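Local coordinates for endo-1,3-beta-glucanase (Streptomyces sioyaensis, PDB 3DGT), which probably hydrolyses internal beta-1,3 linkages of glucans, an activity carried by the glycoside hydrolase family 16 catalytic domain described here, at residues L14-G19 and V268-V273; L100-R105 and P121-L126. All coordinates share one frame; numbering follows the deposited sequence.

Overall arrangement
The two contacts, whose centres lie 12 Å apart, are joined through neighbouring strands 99-107 and 266-276. Contact 1 ties the start of the domain to its end, pairing strand 9-15 with strand 266-276 beside a magnesium ion. Contact 2 is nested inside the long loop that this pairing closes, and crosses from strand 99-107 to strand 119-127 through the middle of the beta sandwich. The two sites touch where Tyr270 OH meets Glu103 OE2 at 2.6 Å, probably as a hydrogen bond. Contact 1 thus pairs strands within one sheet, where the two ends of the domain meet beside a metal, and contact 2 packs that sheet against the opposite one.

Contact 1: residues L14-G19 and V268-V273; sequences LDDFDG and VDYVQV. With MG (magnesium ion), chain B.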
loop_
_atom_site.group_PDB
_atom_site.type_symbol
_atom_site.label_atom_id
_atom_site.label_comp_id
_atom_site.label_asym_id
_atom_site.label_seq_id
_atom_site.Cartn_x
_atom_site.Cartn_y
_atom_site.Cartn_z
ATOM N N LEU A 14 -15.079 1.095 -5.141
ATOM C CA LEU A 14 -15.194 0.404 -3.863
ATOM C C LEU A 14 -15.160 -1.092 -4.078
ATOM O O LEU A 14 -15.990 -1.637 -4.798
ATOM C CB LEU A 14 -16.475 0.797 -3.110
ATOM C CG LEU A 14 -16.762 0.006 -1.820
ATOM C CD1 LEU A 14 -15.726 0.284 -0.739
ATOM C CD2 LEU A 14 -18.151 0.323 -1.302
ATOM N N ASP A 15 -14.198 -1.757 -3.453
ATOM C CA ASP A 15 -14.276 -3.208 -3.317
ATOM C C ASP A 15 -14.257 -3.501 -1.837
ATOM O O ASP A 15 -13.267 -3.217 -1.151
ATOM C CB ASP A 15 -13.112 -3.925 -4.012
ATOM C CG ASP A 15 -13.354 -5.418 -4.166
ATOM O OD1 ASP A 15 -14.160 -6.000 -3.402
ATOM O OD2 ASP A 15 -12.727 -6.012 -5.067
ATOM N N ASP A 16 -15.376 -4.032 -1.352
ATOM C CA ASP A 16 -15.538 -4.364 0.050
ATOM C C ASP A 16 -15.285 -5.850 0.345
ATOM O O ASP A 16 -15.493 -6.305 1.478
ATOM C CB ASP A 16 -16.919 -3.911 0.558
ATOM C CG ASP A 16 -16.838 -3.168 1.885
ATOM O OD1 ASP A 16 -16.144 -3.663 2.790
ATOM O OD2 ASP A 16 -17.476 -2.095 2.021
ATOM N N PHE A 17 -14.809 -6.595 -0.658
ATOM C CA PHE A 17 -14.302 -7.962 -0.448
ATOM C C PHE A 17 -15.324 -8.909 0.181
ATOM O O PHE A 17 -14.975 -9.777 0.973
ATOM C CB PHE A 17 -12.981 -7.933 0.340
ATOM C CG PHE A 17 -11.881 -7.181 -0.356
ATOM C CD1 PHE A 17 -11.377 -7.639 -1.572
ATOM C CD2 PHE A 17 -11.324 -6.039 0.213
ATOM C CE1 PHE A 17 -10.356 -6.960 -2.222
ATOM C CE2 PHE A 17 -10.294 -5.343 -0.430
ATOM C CZ PHE A 17 -9.811 -5.810 -1.658
ATOM N N ASP A 18 -16.587 -8.731 -0.196
ATOM C CA ASP A 18 -17.639 -9.634 0.226
ATOM C C ASP A 18 -17.639 -10.857 -0.676
ATOM O O ASP A 18 -17.254 -10.788 -1.848
ATOM C CB ASP A 18 -19.000 -8.920 0.214
ATOM C CG ASP A 18 -19.052 -7.759 1.200
ATOM O OD1 ASP A 18 -18.643 -7.952 2.373
ATOM O OD2 ASP A 18 -19.489 -6.660 0.785
ATOM N N GLY A 19 -18.058 -11.976 -0.107
ATOM C CA GLY A 19 -18.031 -13.267 -0.800
ATOM C C GLY A 19 -17.642 -14.381 0.152
ATOM O O GLY A 19 -17.230 -14.121 1.284
ATOM N N VAL A 268 -8.103 -7.137 5.063
ATOM C CA VAL A 268 -8.535 -5.877 4.453
ATOM C C VAL A 268 -10.043 -5.866 4.244
ATOM O O VAL A 268 -10.565 -6.613 3.423
ATOM C CB VAL A 268 -7.825 -5.637 3.094
ATOM C CG1 VAL A 268 -8.148 -4.237 2.550
ATOM C CG2 VAL A 268 -6.303 -5.846 3.236
ATOM N N ASP A 269 -10.749 -5.010 4.982
ATOM C CA ASP A 269 -12.198 -4.884 4.830
ATOM C C ASP A 269 -12.591 -4.275 3.488
ATOM O O ASP A 269 -13.502 -4.763 2.813
ATOM C CB ASP A 269 -12.762 -4.063 5.990
ATOM C CG ASP A 269 -14.280 -3.973 5.992
ATOM O OD1 ASP A 269 -14.972 -4.699 5.239
ATOM O OD2 ASP A 269 -14.788 -3.152 6.787
ATOM N N TYR A 270 -11.898 -3.222 3.086
ATOM C CA TYR A 270 -12.208 -2.580 1.819
ATOM C C TYR A 270 -11.067 -1.708 1.336
ATOM O O TYR A 270 -10.190 -1.327 2.112
ATOM C CB TYR A 270 -13.499 -1.735 1.930
ATOM C CG TYR A 270 -13.398 -0.532 2.839
ATOM C CD1 TYR A 270 -12.864 0.677 2.377
ATOM C CD2 TYR A 270 -13.843 -0.597 4.160
ATOM C CE1 TYR A 270 -12.784 1.793 3.211
ATOM C CE2 TYR A 270 -13.765 0.522 4.998
ATOM C CZ TYR A 270 -13.225 1.699 4.516
ATOM O OH TYR A 270 -13.144 2.803 5.341
ATOM N N VAL A 271 -11.110 -1.413 0.041
ATOM C CA VAL A 271 -10.369 -0.320 -0.571
ATOM C C VAL A 271 -11.404 0.568 -1.244
ATOM O O VAL A 271 -12.280 0.068 -1.950
ATOM C CB VAL A 271 -9.327 -0.814 -1.598
ATOM C CG1 VAL A 271 -8.731 0.364 -2.386
ATOM C CG2 VAL A 271 -8.219 -1.607 -0.903
ATOM N N GLN A 272 -11.310 1.874 -1.004
ATOM C CA GLN A 272 -12.287 2.827 -1.530
ATOM C C GLN A 272 -11.612 4.081 -2.042
ATOM O O GLN A 272 -10.719 4.625 -1.382
ATOM C CB GLN A 272 -13.295 3.205 -0.443
ATOM C CG GLN A 272 -14.321 4.258 -0.850
ATOM C CD GLN A 272 -15.236 4.603 0.288
ATOM O OE1 GLN A 272 -14.969 5.521 1.066
ATOM N NE2 GLN A 272 -16.296 3.849 0.421
ATOM N N VAL A 273 -12.061 4.539 -3.210
ATOM C CA VAL A 273 -11.652 5.818 -3.765
ATOM C C VAL A 273 -12.890 6.705 -3.850
ATOM O O VAL A 273 -13.923 6.285 -4.390
ATOM C CB VAL A 273 -11.023 5.665 -5.166
ATOM C CG1 VAL A 273 -10.539 7.007 -5.681
ATOM C CG2 VAL A 273 -9.863 4.669 -5.137
HETATM MG MG MG B . -15.371 -5.500 3.393
HETATM O O HOH W 1 -17.306 -6.069 3.837
#
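Asp16 and Asp269 meet around a magnesium ion, each giving it a backbone carbonyl O and a side-chain OD1. Followed outward, the Asp16 side chain starts with CB 3.6 Å from the magnesium; CG then comes 3.6 Å from Tyr270 CB, and OD1 binds the metal at 2.1 Å. Its chi1 of -133° lies off the staggered positions, a turn that lets OD1 and the residue's own carbonyl O reach the same ion. The other carboxylate oxygen, OD2, accepts a hydrogen bond from the backbone N of Ala2. Asp16 OD1 and Asp269 OD1 stand 2.9 Å apart without a hydrogen bond, a closeness of carboxylates that the shared cation is likely to make tolerable. A water that also donates to Asp18 OD1 and the carbonyl of Gly66 complete six ligands.

Next to the metal site the two segments run antiparallel, with Asp15 and Val271 as a hydrogen-bonded pair: Asp15 N to Val271 O is 3.0 Å, and the reverse bond from Val271 N to Asp15 O is 3.1 Å. Asp15 OD1 then accepts from Phe17 N at 2.9 Å, an Asx turn whose donor stands 29° out of the carboxylate plane. This turn leads the chain off the strand, and the Phe17 ring reaches Val268, its CE2 lying 3.8 Å from Val268 CG1. Leu14 CD1 packs against Tyr270 CB and Gln272 near the other end.

Asp269 OD2 is taken by a salt bridge to Arg105 and a hydrogen bond to the N of Ser1. By backbone pairing, strand 266-276 lies between strands 9-15 and 99-107; strand 68-74 also pairs with it, Val268 bonding to Leu68, on which Phe17 packs.

Contact 2: residues L100-R105 and P121-L126; sequences LRVEAR and PAFWML
Ala104 sets its methyl group squarely over one face of the Phe123 ring, with CB 3.5 Å from the ring centroid and only 14° off the ring normal, a CH-pi contact. Phe123 holds CG anti to its backbone N (chi1 160°), which carries the ring across to strand 99-107; there CE2 also comes 3.4 Å from Ala104 N. Val102 crosses the ring obliquely, its CG1 4.0 Å from Phe123 CZ. Its other methyl, CG2, meets the end of Met125, lying 3.8 Å from SD and equally far from CE, since the thioether is bent at chi3. The strands belong to facing layers of the family 16 beta sandwich; the axes of segments 100-105 and 121-126 pass 8.6 Å apart, too far for backbone pairing, and side chains fill the space between, the Phe123 ring reaching the main chain at Ala104. An alanine in place of Phe123 would probably leave a gap over the Ala104 methyl and take away the surface that Val102 CG1 rests on. On the far side of strand 119-127, Trp124 points away from this interior and packs against Glu142 and Asp144 of strand 142-144. Within the interlayer packing, Met125 and Val102 both also touch Met195 of strand 191-198, and Phe123 touches Val238 of strand 236-244.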
loop_
_atom_site.group_PDB
_atom_site.type_symbol
_atom_site.label_atom_id
_atom_site.label_comp_id
_atom_site.label_asym_id
_atom_site.label_seq_id
_atom_site.Cartn_x
_atom_site.Cartn_y
_atom_site.Cartn_z
ATOM N N LEU A 100 -9.301 13.974 -3.996
ATOM C CA LEU A 100 -9.497 12.528 -4.031
ATOM C C LEU A 100 -9.118 11.958 -2.686
ATOM O O LEU A 100 -8.202 12.455 -2.049
ATOM C CB LEU A 100 -8.625 11.892 -5.119
ATOM C CG LEU A 100 -9.037 10.502 -5.616
ATOM C CD1 LEU A 100 -10.213 10.603 -6.592
ATOM C CD2 LEU A 100 -7.846 9.793 -6.261
ATOM N N ARG A 101 -9.835 10.930 -2.239
ATOM C CA ARG A 101 -9.404 10.143 -1.076
ATOM C C ARG A 101 -9.284 8.687 -1.464
ATOM O O ARG A 101 -10.209 8.118 -2.042
ATOM C CB ARG A 101 -10.366 10.294 0.115
ATOM C CG ARG A 101 -10.178 11.590 0.876
ATOM C CD ARG A 101 -11.228 11.772 1.942
ATOM N NE ARG A 101 -11.049 13.046 2.644
ATOM C CZ ARG A 101 -11.788 13.452 3.674
ATOM N NH1 ARG A 101 -12.782 12.698 4.145
ATOM N NH2 ARG A 101 -11.540 14.635 4.227
ATOM N N VAL A 102 -8.140 8.092 -1.136
ATOM C CA VAL A 102 -7.911 6.664 -1.351
ATOM C C VAL A 102 -7.721 6.052 0.026
ATOM O O VAL A 102 -6.878 6.508 0.789
ATOM C CB VAL A 102 -6.680 6.421 -2.265
ATOM C CG1 VAL A 102 -6.445 4.921 -2.476
ATOM C CG2 VAL A 102 -6.882 7.139 -3.607
ATOM N N GLU A 103 -8.527 5.036 0.336
ATOM C CA GLU A 103 -8.635 4.551 1.711
ATOM C C GLU A 103 -8.763 3.049 1.769
ATOM O O GLU A 103 -9.435 2.443 0.945
ATOM C CB GLU A 103 -9.868 5.176 2.358
ATOM C CG GLU A 103 -10.114 4.797 3.798
ATOM C CD GLU A 103 -11.174 5.677 4.426
ATOM O OE1 GLU A 103 -10.859 6.854 4.712
ATOM O OE2 GLU A 103 -12.324 5.207 4.610
ATOM N N ALA A 104 -8.118 2.456 2.766
ATOM C CA ALA A 104 -8.346 1.050 3.081
ATOM C C ALA A 104 -8.537 0.893 4.570
ATOM O O ALA A 104 -7.895 1.581 5.360
ATOM C CB ALA A 104 -7.199 0.174 2.608
ATOM N N ARG A 105 -9.428 -0.007 4.953
ATOM C CA ARG A 105 -9.590 -0.365 6.349
ATOM C C ARG A 105 -9.033 -1.764 6.478
ATOM O O ARG A 105 -9.467 -2.683 5.768
ATOM C CB ARG A 105 -11.056 -0.294 6.766
ATOM C CG ARG A 105 -11.322 -0.712 8.204
ATOM C CD ARG A 105 -12.756 -0.399 8.597
ATOM N NE ARG A 105 -13.014 -0.671 10.013
ATOM C CZ ARG A 105 -13.700 -1.712 10.477
ATOM N NH1 ARG A 105 -14.231 -2.612 9.652
ATOM N NH2 ARG A 105 -13.858 -1.850 11.789
ATOM N N PRO A 121 3.717 -5.656 5.425
ATOM C CA PRO A 121 2.457 -5.322 4.768
ATOM C C PRO A 121 2.494 -3.916 4.171
ATOM O O PRO A 121 3.201 -3.029 4.676
ATOM C CB PRO A 121 1.443 -5.382 5.914
ATOM C CG PRO A 121 2.249 -4.999 7.124
ATOM C CD PRO A 121 3.580 -5.674 6.896
ATOM N N ALA A 122 1.730 -3.714 3.107
ATOM C CA ALA A 122 1.683 -2.407 2.446
ATOM C C ALA A 122 0.378 -2.198 1.696
ATOM O O ALA A 122 -0.217 -3.142 1.154
ATOM C CB ALA A 122 2.873 -2.218 1.518
ATOM N N PHE A 123 -0.051 -0.939 1.679
ATOM C CA PHE A 123 -1.208 -0.471 0.915
ATOM C C PHE A 123 -0.746 0.830 0.304
ATOM O O PHE A 123 -0.428 1.782 1.005
ATOM C CB PHE A 123 -2.392 -0.249 1.865
ATOM C CG PHE A 123 -3.473 0.666 1.333
ATOM C CD1 PHE A 123 -4.076 0.435 0.100
ATOM C CD2 PHE A 123 -3.927 1.727 2.108
ATOM C CE1 PHE A 123 -5.088 1.271 -0.371
ATOM C CE2 PHE A 123 -4.945 2.560 1.650
ATOM C CZ PHE A 123 -5.521 2.335 0.411
ATOM N N TRP A 124 -0.667 0.865 -1.016
ATOM C CA TRP A 124 0.052 1.950 -1.664
ATOM C C TRP A 124 -0.420 2.216 -3.089
ATOM O O TRP A 124 -1.291 1.513 -3.621
ATOM C CB TRP A 124 1.571 1.704 -1.572
ATOM C CG TRP A 124 2.060 0.385 -2.135
ATOM C CD1 TRP A 124 1.792 -0.868 -1.660
ATOM C CD2 TRP A 124 2.928 0.211 -3.256
ATOM N NE1 TRP A 124 2.419 -1.818 -2.436
ATOM C CE2 TRP A 124 3.142 -1.180 -3.412
ATOM C CE3 TRP A 124 3.550 1.100 -4.147
ATOM C CZ2 TRP A 124 3.948 -1.707 -4.439
ATOM C CZ3 TRP A 124 4.360 0.578 -5.155
ATOM C CH2 TRP A 124 4.545 -0.812 -5.296
ATOM N N MET A 125 0.137 3.264 -3.682
ATOM C CA MET A 125 -0.248 3.699 -5.023
ATOM C C MET A 125 0.994 3.958 -5.841
ATOM O O MET A 125 1.985 4.472 -5.318
ATOM C CB MET A 125 -1.058 4.989 -4.961
ATOM C CG MET A 125 -2.394 4.866 -4.243
ATOM S SD MET A 125 -3.147 6.478 -3.884
ATOM C CE MET A 125 -3.574 7.116 -5.511
ATOM N N LEU A 126 0.920 3.633 -7.128
ATOM C CA LEU A 126 2.015 3.873 -8.054
ATOM C C LEU A 126 1.485 4.577 -9.302
ATOM O O LEU A 126 0.382 4.280 -9.765
ATOM C CB LEU A 126 2.673 2.529 -8.390
ATOM C CG LEU A 126 4.088 2.422 -8.938
ATOM C CD1 LEU A 126 5.077 3.350 -8.224
ATOM C CD2 LEU A 126 4.518 0.969 -8.819
#